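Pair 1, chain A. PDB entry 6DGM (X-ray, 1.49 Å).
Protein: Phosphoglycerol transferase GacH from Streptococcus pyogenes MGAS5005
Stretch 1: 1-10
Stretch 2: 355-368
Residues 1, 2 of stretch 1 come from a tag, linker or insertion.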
# COMPACT_ATOMS: atom_id res chain seq x y z
N GLY A 1 4.52 -14.22 21.67
CA GLY A 1 5.23 -13.02 21.26
C GLY A 1 4.88 -12.57 19.85
O GLY A 1 4.16 -13.28 19.13
N ALA A 2 5.36 -11.38 19.45
CA ALA A 2 4.93 -10.79 18.18
C ALA A 2 5.62 -11.43 16.98
O ALA A 2 5.11 -11.30 15.86
CB ALA A 2 5.17 -9.29 18.18
N MET A 3 6.75 -12.10 17.18
CA MET A 3 7.46 -12.71 16.07
C MET A 3 8.36 -13.80 16.61
O MET A 3 8.94 -13.66 17.68
CB MET A 3 8.31 -11.66 15.35
CG MET A 3 8.95 -12.21 14.11
SD MET A 3 9.94 -10.96 13.27
CE MET A 3 10.58 -11.97 11.94
N GLU A 4 8.44 -14.91 15.87
CA GLU A 4 9.38 -15.97 16.18
C GLU A 4 10.81 -15.51 15.91
O GLU A 4 11.09 -14.89 14.89
CB GLU A 4 9.07 -17.18 15.31
CG GLU A 4 9.95 -18.39 15.57
CD GLU A 4 9.55 -19.60 14.74
OE1 GLU A 4 8.95 -19.42 13.67
OE2 GLU A 4 9.82 -20.74 15.18
N LYS A 5 11.71 -15.84 16.84
CA LYS A 5 13.12 -15.51 16.67
C LYS A 5 13.71 -16.48 15.65
O LYS A 5 13.63 -17.70 15.87
CB LYS A 5 13.86 -15.64 18.00
CG LYS A 5 15.38 -15.46 17.89
CD LYS A 5 16.12 -16.00 19.09
CE LYS A 5 16.02 -15.10 20.30
NZ LYS A 5 16.77 -15.68 21.47
N PRO A 6 14.32 -16.01 14.56
CA PRO A 6 14.99 -16.94 13.65
C PRO A 6 16.05 -17.75 14.39
O PRO A 6 16.74 -17.25 15.28
CB PRO A 6 15.63 -16.01 12.60
CG PRO A 6 14.78 -14.78 12.64
CD PRO A 6 14.39 -14.62 14.07
N THR A 7 16.18 -19.02 14.00
CA THR A 7 17.09 -19.90 14.72
C THR A 7 18.54 -19.44 14.61
O THR A 7 19.34 -19.73 15.50
CB THR A 7 16.94 -21.35 14.23
OG1 THR A 7 17.18 -21.42 12.83
CG2 THR A 7 15.53 -21.85 14.52
N ASN A 8 18.89 -18.71 13.55
CA ASN A 8 20.25 -18.23 13.36
C ASN A 8 20.42 -16.75 13.73
O ASN A 8 21.45 -16.15 13.39
CB ASN A 8 20.70 -18.46 11.92
CG ASN A 8 19.86 -17.70 10.91
OD1 ASN A 8 18.72 -17.32 11.18
ND2 ASN A 8 20.43 -17.47 9.73
N TYR A 9 19.45 -16.16 14.42
CA TYR A 9 19.58 -14.77 14.84
C TYR A 9 20.72 -14.61 15.83
O TYR A 9 20.84 -15.34 16.81
CB TYR A 9 18.27 -14.30 15.48
CG TYR A 9 18.30 -12.85 15.93
CD1 TYR A 9 18.23 -11.82 15.01
CD2 TYR A 9 18.39 -12.53 17.28
CE1 TYR A 9 18.25 -10.50 15.42
CE2 TYR A 9 18.40 -11.23 17.70
CZ TYR A 9 18.33 -10.21 16.77
OH TYR A 9 18.33 -8.91 17.22
N SER A 10 21.56 -13.61 15.56
CA SER A 10 22.76 -13.34 16.33
C SER A 10 23.39 -12.09 15.76
O SER A 10 23.07 -11.66 14.64
CB SER A 10 23.76 -14.49 16.25
OG SER A 10 24.37 -14.53 14.97
N GLN A 355 14.15 -15.01 2.57
CA GLN A 355 13.26 -14.75 3.70
C GLN A 355 14.00 -14.85 5.02
O GLN A 355 13.67 -14.13 5.96
CB GLN A 355 12.06 -15.70 3.65
CG GLN A 355 11.01 -15.29 2.65
CD GLN A 355 10.30 -13.98 3.02
OE1 GLN A 355 10.21 -13.60 4.20
NE2 GLN A 355 9.80 -13.28 2.01
N ASN A 356 15.01 -15.73 5.11
CA ASN A 356 15.79 -15.80 6.34
C ASN A 356 16.54 -14.49 6.56
O ASN A 356 16.62 -14.00 7.69
CB ASN A 356 16.74 -16.99 6.35
CG ASN A 356 17.55 -17.05 7.61
OD1 ASN A 356 18.68 -16.59 7.65
ND2 ASN A 356 16.96 -17.61 8.67
N ASP A 357 17.11 -13.92 5.49
CA ASP A 357 17.71 -12.59 5.60
C ASP A 357 16.68 -11.59 6.12
O ASP A 357 16.94 -10.84 7.07
CB ASP A 357 18.22 -12.11 4.24
CG ASP A 357 19.41 -12.89 3.72
OD1 ASP A 357 20.10 -13.55 4.52
OD2 ASP A 357 19.65 -12.83 2.50
N LEU A 358 15.50 -11.57 5.50
CA LEU A 358 14.46 -10.62 5.89
C LEU A 358 13.99 -10.84 7.32
O LEU A 358 13.84 -9.87 8.08
CB LEU A 358 13.29 -10.70 4.91
CG LEU A 358 12.11 -9.79 5.24
CD1 LEU A 358 12.53 -8.34 5.24
CD2 LEU A 358 10.95 -10.02 4.27
N LYS A 359 13.76 -12.10 7.72
CA LYS A 359 13.24 -12.36 9.06
C LYS A 359 14.22 -11.90 10.13
O LYS A 359 13.81 -11.38 11.17
CB LYS A 359 12.92 -13.85 9.22
CG LYS A 359 11.70 -14.32 8.44
CD LYS A 359 11.57 -15.83 8.41
CE LYS A 359 10.35 -16.23 7.60
NZ LYS A 359 10.22 -17.70 7.43
N ASN A 360 15.52 -12.08 9.90
CA ASN A 360 16.49 -11.62 10.88
C ASN A 360 16.45 -10.10 11.03
O ASN A 360 16.50 -9.58 12.15
CB ASN A 360 17.89 -12.13 10.53
CG ASN A 360 18.15 -13.51 11.09
OD1 ASN A 360 18.25 -13.69 12.30
ND2 ASN A 360 18.23 -14.51 10.21
N ILE A 361 16.34 -9.38 9.91
CA ILE A 361 16.23 -7.92 9.97
C ILE A 361 14.93 -7.51 10.66
O ILE A 361 14.91 -6.62 11.53
CB ILE A 361 16.30 -7.33 8.54
CG1 ILE A 361 17.67 -7.61 7.91
CG2 ILE A 361 15.96 -5.82 8.56
CD1 ILE A 361 18.86 -7.01 8.66
N GLN A 362 13.84 -8.16 10.27
CA GLN A 362 12.51 -7.84 10.79
C GLN A 362 12.43 -8.10 12.28
O GLN A 362 11.85 -7.30 13.04
CB GLN A 362 11.52 -8.71 10.03
CG GLN A 362 10.04 -8.49 10.35
CD GLN A 362 9.14 -9.09 9.29
OE1 GLN A 362 9.61 -9.65 8.30
NE2 GLN A 362 7.83 -9.00 9.52
N TYR A 363 13.02 -9.21 12.74
CA TYR A 363 13.08 -9.46 14.17
C TYR A 363 13.95 -8.43 14.86
O TYR A 363 13.57 -7.86 15.89
CB TYR A 363 13.61 -10.88 14.40
CG TYR A 363 13.60 -11.30 15.84
CD1 TYR A 363 12.45 -11.80 16.44
CD2 TYR A 363 14.74 -11.20 16.63
CE1 TYR A 363 12.44 -12.18 17.75
CE2 TYR A 363 14.74 -11.57 17.94
CZ TYR A 363 13.60 -12.06 18.50
OH TYR A 363 13.61 -12.42 19.82
N ASP A 364 15.11 -8.12 14.27
CA ASP A 364 16.05 -7.23 14.93
C ASP A 364 15.43 -5.88 15.24
O ASP A 364 15.69 -5.29 16.30
CB ASP A 364 17.30 -7.03 14.07
CG ASP A 364 18.38 -6.30 14.82
OD1 ASP A 364 18.92 -6.93 15.76
OD2 ASP A 364 18.68 -5.12 14.49
N VAL A 365 14.62 -5.35 14.31
CA VAL A 365 14.07 -4.01 14.45
C VAL A 365 12.74 -3.97 15.18
O VAL A 365 12.23 -2.88 15.46
CB VAL A 365 13.91 -3.32 13.07
CG1 VAL A 365 15.22 -3.33 12.29
CG2 VAL A 365 12.79 -3.96 12.25
N THR A 366 12.16 -5.12 15.53
CA THR A 366 10.88 -5.12 16.24
C THR A 366 11.10 -5.52 17.69
O THR A 366 11.24 -4.66 18.56
CB THR A 366 9.83 -5.98 15.53
OG1 THR A 366 10.33 -7.30 15.30
CG2 THR A 366 9.42 -5.36 14.19
N ILE A 367 11.18 -6.81 17.96
CA ILE A 367 11.32 -7.27 19.34
C ILE A 367 12.70 -7.83 19.64
O ILE A 367 12.94 -8.31 20.76
CB ILE A 367 10.19 -8.25 19.71
CG1 ILE A 367 10.27 -9.50 18.84
CG2 ILE A 367 8.82 -7.55 19.51
CD1 ILE A 367 9.43 -10.65 19.36
N GLY A 368 13.63 -7.74 18.69
CA GLY A 368 14.99 -8.22 18.90
C GLY A 368 15.90 -7.21 19.58
O GLY A 368 15.46 -6.28 20.25

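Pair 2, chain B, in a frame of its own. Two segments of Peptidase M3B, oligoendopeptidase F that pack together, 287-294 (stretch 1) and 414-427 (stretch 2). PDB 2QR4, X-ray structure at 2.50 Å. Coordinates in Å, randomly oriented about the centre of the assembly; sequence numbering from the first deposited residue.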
# COMPACT_ATOMS: atom_id res chain seq x y z
N PRO B 287 8.96 14.16 -34.43
CA PRO B 287 8.20 14.56 -35.64
C PRO B 287 8.71 13.87 -36.89
O PRO B 287 9.93 13.82 -37.11
CB PRO B 287 8.47 16.07 -35.75
CG PRO B 287 8.92 16.48 -34.36
CD PRO B 287 9.68 15.30 -33.84
N VAL B 288 7.81 13.33 -37.70
CA VAL B 288 8.23 12.69 -38.95
C VAL B 288 8.14 13.65 -40.12
O VAL B 288 8.80 13.44 -41.13
CB VAL B 288 7.40 11.45 -39.27
CG1 VAL B 288 7.65 10.35 -38.26
CG2 VAL B 288 5.92 11.79 -39.34
N LEU B 289 7.34 14.70 -39.98
CA LEU B 289 7.17 15.68 -41.07
C LEU B 289 7.72 17.08 -40.73
O LEU B 289 8.29 17.75 -41.60
CB LEU B 289 5.71 15.74 -41.56
CG LEU B 289 5.34 14.86 -42.78
CD1 LEU B 289 6.52 14.65 -43.71
CD2 LEU B 289 4.78 13.51 -42.39
N GLY B 290 7.52 17.52 -39.49
CA GLY B 290 8.12 18.77 -38.99
C GLY B 290 7.56 20.11 -39.48
O GLY B 290 8.24 20.86 -40.19
N GLU B 291 6.32 20.41 -39.07
CA GLU B 291 5.70 21.74 -39.26
C GLU B 291 5.55 22.23 -40.70
O GLU B 291 6.52 22.33 -41.44
CB GLU B 291 6.41 22.80 -38.41
CG GLU B 291 5.93 22.88 -36.96
CD GLU B 291 4.62 23.64 -36.81
N ALA B 292 4.31 22.55 -41.07
CA ALA B 292 4.01 23.06 -42.41
C ALA B 292 4.14 24.58 -42.46
O ALA B 292 3.99 25.24 -41.44
CB ALA B 292 2.62 22.63 -42.84
N PRO B 293 4.43 25.13 -43.65
CA PRO B 293 4.65 26.57 -43.82
C PRO B 293 3.37 27.41 -43.69
O PRO B 293 2.90 27.98 -44.68
CB PRO B 293 5.21 26.69 -45.25
CG PRO B 293 5.51 25.28 -45.70
CD PRO B 293 4.58 24.41 -44.92
N ILE B 294 2.83 27.50 -42.48
CA ILE B 294 1.71 28.40 -42.19
C ILE B 294 1.85 29.04 -40.81
O ILE B 294 1.95 30.26 -40.69
CB ILE B 294 0.34 27.69 -42.30
CG1 ILE B 294 -0.02 27.45 -43.77
CG2 ILE B 294 -0.75 28.53 -41.63
CD1 ILE B 294 -1.46 27.00 -44.00
N THR B 414 -9.53 22.02 -48.48
CA THR B 414 -9.14 23.34 -49.03
C THR B 414 -7.65 23.51 -49.30
O THR B 414 -7.27 24.23 -50.20
CB THR B 414 -9.56 24.51 -48.11
OG1 THR B 414 -8.96 24.34 -46.82
CG2 THR B 414 -11.08 24.58 -47.99
N GLU B 415 -6.81 22.86 -48.51
CA GLU B 415 -5.36 22.95 -48.67
C GLU B 415 -4.88 22.22 -49.92
O GLU B 415 -5.25 21.07 -50.16
CB GLU B 415 -4.66 22.37 -47.44
CG GLU B 415 -4.86 23.23 -46.21
CD GLU B 415 -4.46 24.67 -46.46
OE1 GLU B 415 -3.61 24.92 -47.35
OE2 GLU B 415 -4.98 25.56 -45.75
N LYS B 416 -4.05 22.89 -50.71
CA LYS B 416 -3.56 22.27 -51.92
C LYS B 416 -2.07 21.89 -51.82
O LYS B 416 -1.62 20.96 -52.48
CB LYS B 416 -3.84 23.16 -53.13
CG LYS B 416 -3.28 24.57 -53.00
CD LYS B 416 -3.95 25.52 -53.99
CE LYS B 416 -3.10 26.77 -54.23
NZ LYS B 416 -2.07 26.56 -55.29
N ASP B 417 -1.33 22.59 -50.97
CA ASP B 417 0.11 22.36 -50.84
C ASP B 417 0.44 21.01 -50.17
O ASP B 417 0.07 20.76 -49.01
CB ASP B 417 0.76 23.55 -50.12
CG ASP B 417 2.28 23.42 -50.01
OD1 ASP B 417 2.88 22.54 -50.64
OD2 ASP B 417 2.87 24.22 -49.26
N PRO B 418 1.13 20.12 -50.90
CA PRO B 418 1.43 18.78 -50.41
C PRO B 418 2.05 18.73 -49.01
O PRO B 418 1.75 17.82 -48.25
CB PRO B 418 2.40 18.24 -51.46
CG PRO B 418 2.02 18.96 -52.72
CD PRO B 418 1.67 20.36 -52.25
N ARG B 419 2.92 19.68 -48.68
CA ARG B 419 3.49 19.70 -47.33
C ARG B 419 2.41 19.97 -46.29
O ARG B 419 2.37 19.30 -45.26
CB ARG B 419 4.63 20.72 -47.21
CG ARG B 419 6.04 20.17 -47.43
CD ARG B 419 6.37 20.00 -48.91
NE ARG B 419 6.18 21.24 -49.68
CZ ARG B 419 7.16 21.91 -50.29
NH1 ARG B 419 8.41 21.47 -50.23
NH2 ARG B 419 6.88 23.02 -50.97
N VAL B 420 1.53 20.93 -46.57
CA VAL B 420 0.40 21.18 -45.68
C VAL B 420 -0.47 19.93 -45.57
O VAL B 420 -0.69 19.44 -44.46
CB VAL B 420 -0.49 22.35 -46.15
CG1 VAL B 420 -1.57 22.62 -45.10
CG2 VAL B 420 0.35 23.60 -46.39
N ARG B 421 -0.95 19.39 -46.69
CA ARG B 421 -1.79 18.20 -46.60
C ARG B 421 -1.11 17.10 -45.78
O ARG B 421 -1.75 16.49 -44.92
CB ARG B 421 -2.20 17.67 -47.98
CG ARG B 421 -3.04 18.64 -48.78
CD ARG B 421 -3.57 18.00 -50.05
NE ARG B 421 -4.59 16.99 -49.76
CZ ARG B 421 -5.84 17.29 -49.46
NH1 ARG B 421 -6.22 18.56 -49.42
NH2 ARG B 421 -6.72 16.33 -49.19
N ALA B 422 0.17 16.84 -46.05
CA ALA B 422 0.89 15.80 -45.32
C ALA B 422 0.86 16.07 -43.82
O ALA B 422 0.60 15.16 -43.02
CB ALA B 422 2.33 15.67 -45.81
N TYR B 423 1.11 17.32 -43.45
CA TYR B 423 1.15 17.67 -42.04
C TYR B 423 -0.17 17.34 -41.36
O TYR B 423 -0.18 16.73 -40.29
CB TYR B 423 1.50 19.14 -41.79
CG TYR B 423 1.61 19.43 -40.31
CD1 TYR B 423 0.54 19.94 -39.59
CD2 TYR B 423 2.78 19.11 -39.62
CE1 TYR B 423 0.63 20.17 -38.23
CE2 TYR B 423 2.89 19.32 -38.27
CZ TYR B 423 1.82 19.85 -37.57
OH TYR B 423 1.96 20.06 -36.21
N VAL B 424 -1.29 17.73 -41.97
CA VAL B 424 -2.56 17.49 -41.30
C VAL B 424 -3.01 16.02 -41.33
O VAL B 424 -3.60 15.52 -40.38
CB VAL B 424 -3.65 18.54 -41.63
CG1 VAL B 424 -3.17 19.54 -42.67
CG2 VAL B 424 -4.98 17.90 -41.98
N LEU B 425 -2.68 15.32 -42.40
CA LEU B 425 -2.94 13.89 -42.47
C LEU B 425 -2.23 13.18 -41.32
O LEU B 425 -2.83 12.39 -40.58
CB LEU B 425 -2.45 13.34 -43.81
CG LEU B 425 -3.44 12.99 -44.92
CD1 LEU B 425 -4.88 13.32 -44.59
CD2 LEU B 425 -3.01 13.61 -46.24
N ASN B 426 -0.94 13.47 -41.15
CA ASN B 426 -0.16 12.80 -40.11
C ASN B 426 -0.50 13.26 -38.68
O ASN B 426 -0.48 12.47 -37.75
CB ASN B 426 1.34 12.95 -40.40
CG ASN B 426 2.18 12.25 -39.37
OD1 ASN B 426 2.72 12.89 -38.48
ND2 ASN B 426 2.30 10.93 -39.48
N HIS B 427 -0.82 14.53 -38.53
CA HIS B 427 -1.30 15.06 -37.26
C HIS B 427 -2.53 14.26 -36.80
O HIS B 427 -2.62 13.87 -35.63
CB HIS B 427 -1.61 16.55 -37.41
CG HIS B 427 -2.35 17.16 -36.25
ND1 HIS B 427 -1.71 17.60 -35.11
CD2 HIS B 427 -3.66 17.44 -36.08
CE1 HIS B 427 -2.60 18.12 -34.28
NE2 HIS B 427 -3.79 18.04 -34.85

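In both pairs a segment without regular secondary structure lies along a helix, and the fourteen central residues superpose with an RMSD of 1.0 Å. Ala A2 to Pro A6 match Val B288 to Ala B292, Asn A8 matches Ile B294, and Asp A357 to Thr A366 match Asp B417 to Asn B426. Each pair joins segments distant in sequence; pair 1 buries 713 Å² and pair 2, whose first stretch is shorter, 483 Å².

Tyr A363 and Tyr B423 are the same residue at matching positions, and their side chains nearly coincide. In pair 1 the segment wraps round this ring: Lys A5 CA sits over one face, 3.9 Å from the ring centroid of Tyr A363, as a CH-pi contact that needs only backbone and leaves the charged amine free to lead away. In pair 2 the ring again lies beside the backbone, with Glu B291 N 3.7 Å from Tyr B423 CE2, but the approach is oblique. A flat, broad tyrosine suits a place where main chain runs past it.

Next to it, Pro A6 and Ala B292 solve one problem with different bulk. Both point toward the helix. Pro A6 CD lies 3.8 Å from Tyr A363 CB, and Ala B292 CB lies 3.8 Å from Tyr B423 CB; the alanine also comes within 3.9 Å of Val B420 CA, a close approach that its small side chain permits.

At the matching positions Met A3 and Leu B289, the side chains divide the space differently with their helical neighbours. The all-t methionine is long and unbranched, so its SD reaches 3.6 Å from Tyr A363 N while its CE lies 3.4 Å from Lys A359 O. Leu B289 is shorter and branched; its CG meets Ala B422 CB at 4.3 Å and its CD2 meets Asn B426 CB at 4.0 Å. Ala A2, a tag residue, makes a light apolar contact with Ile A367, whereas Val B288 CG2 approaches Asn B426 OD1 at 3.5 Å.

The polar character differs sharply at Asn A8 and Ile B294. Asn A8 OD1 accepts from Asn A360 ND2 (3.0 Å) and Asn A356 ND2 (3.1 Å), while Asn A8 ND2 donates to Asn A356 OD1 (2.9 Å): a carboxamide can do both at once. Val B420, in place of Asn A360, offers only apolar surface, and the CD1 of the poorly ordered Ile B294 merely approaches Glu B415 OE2 at 4.2 Å. No hydrogen bond crosses pair 2 among the modelled atoms; the same backbone arrangement is packed there chiefly by apolar contacts.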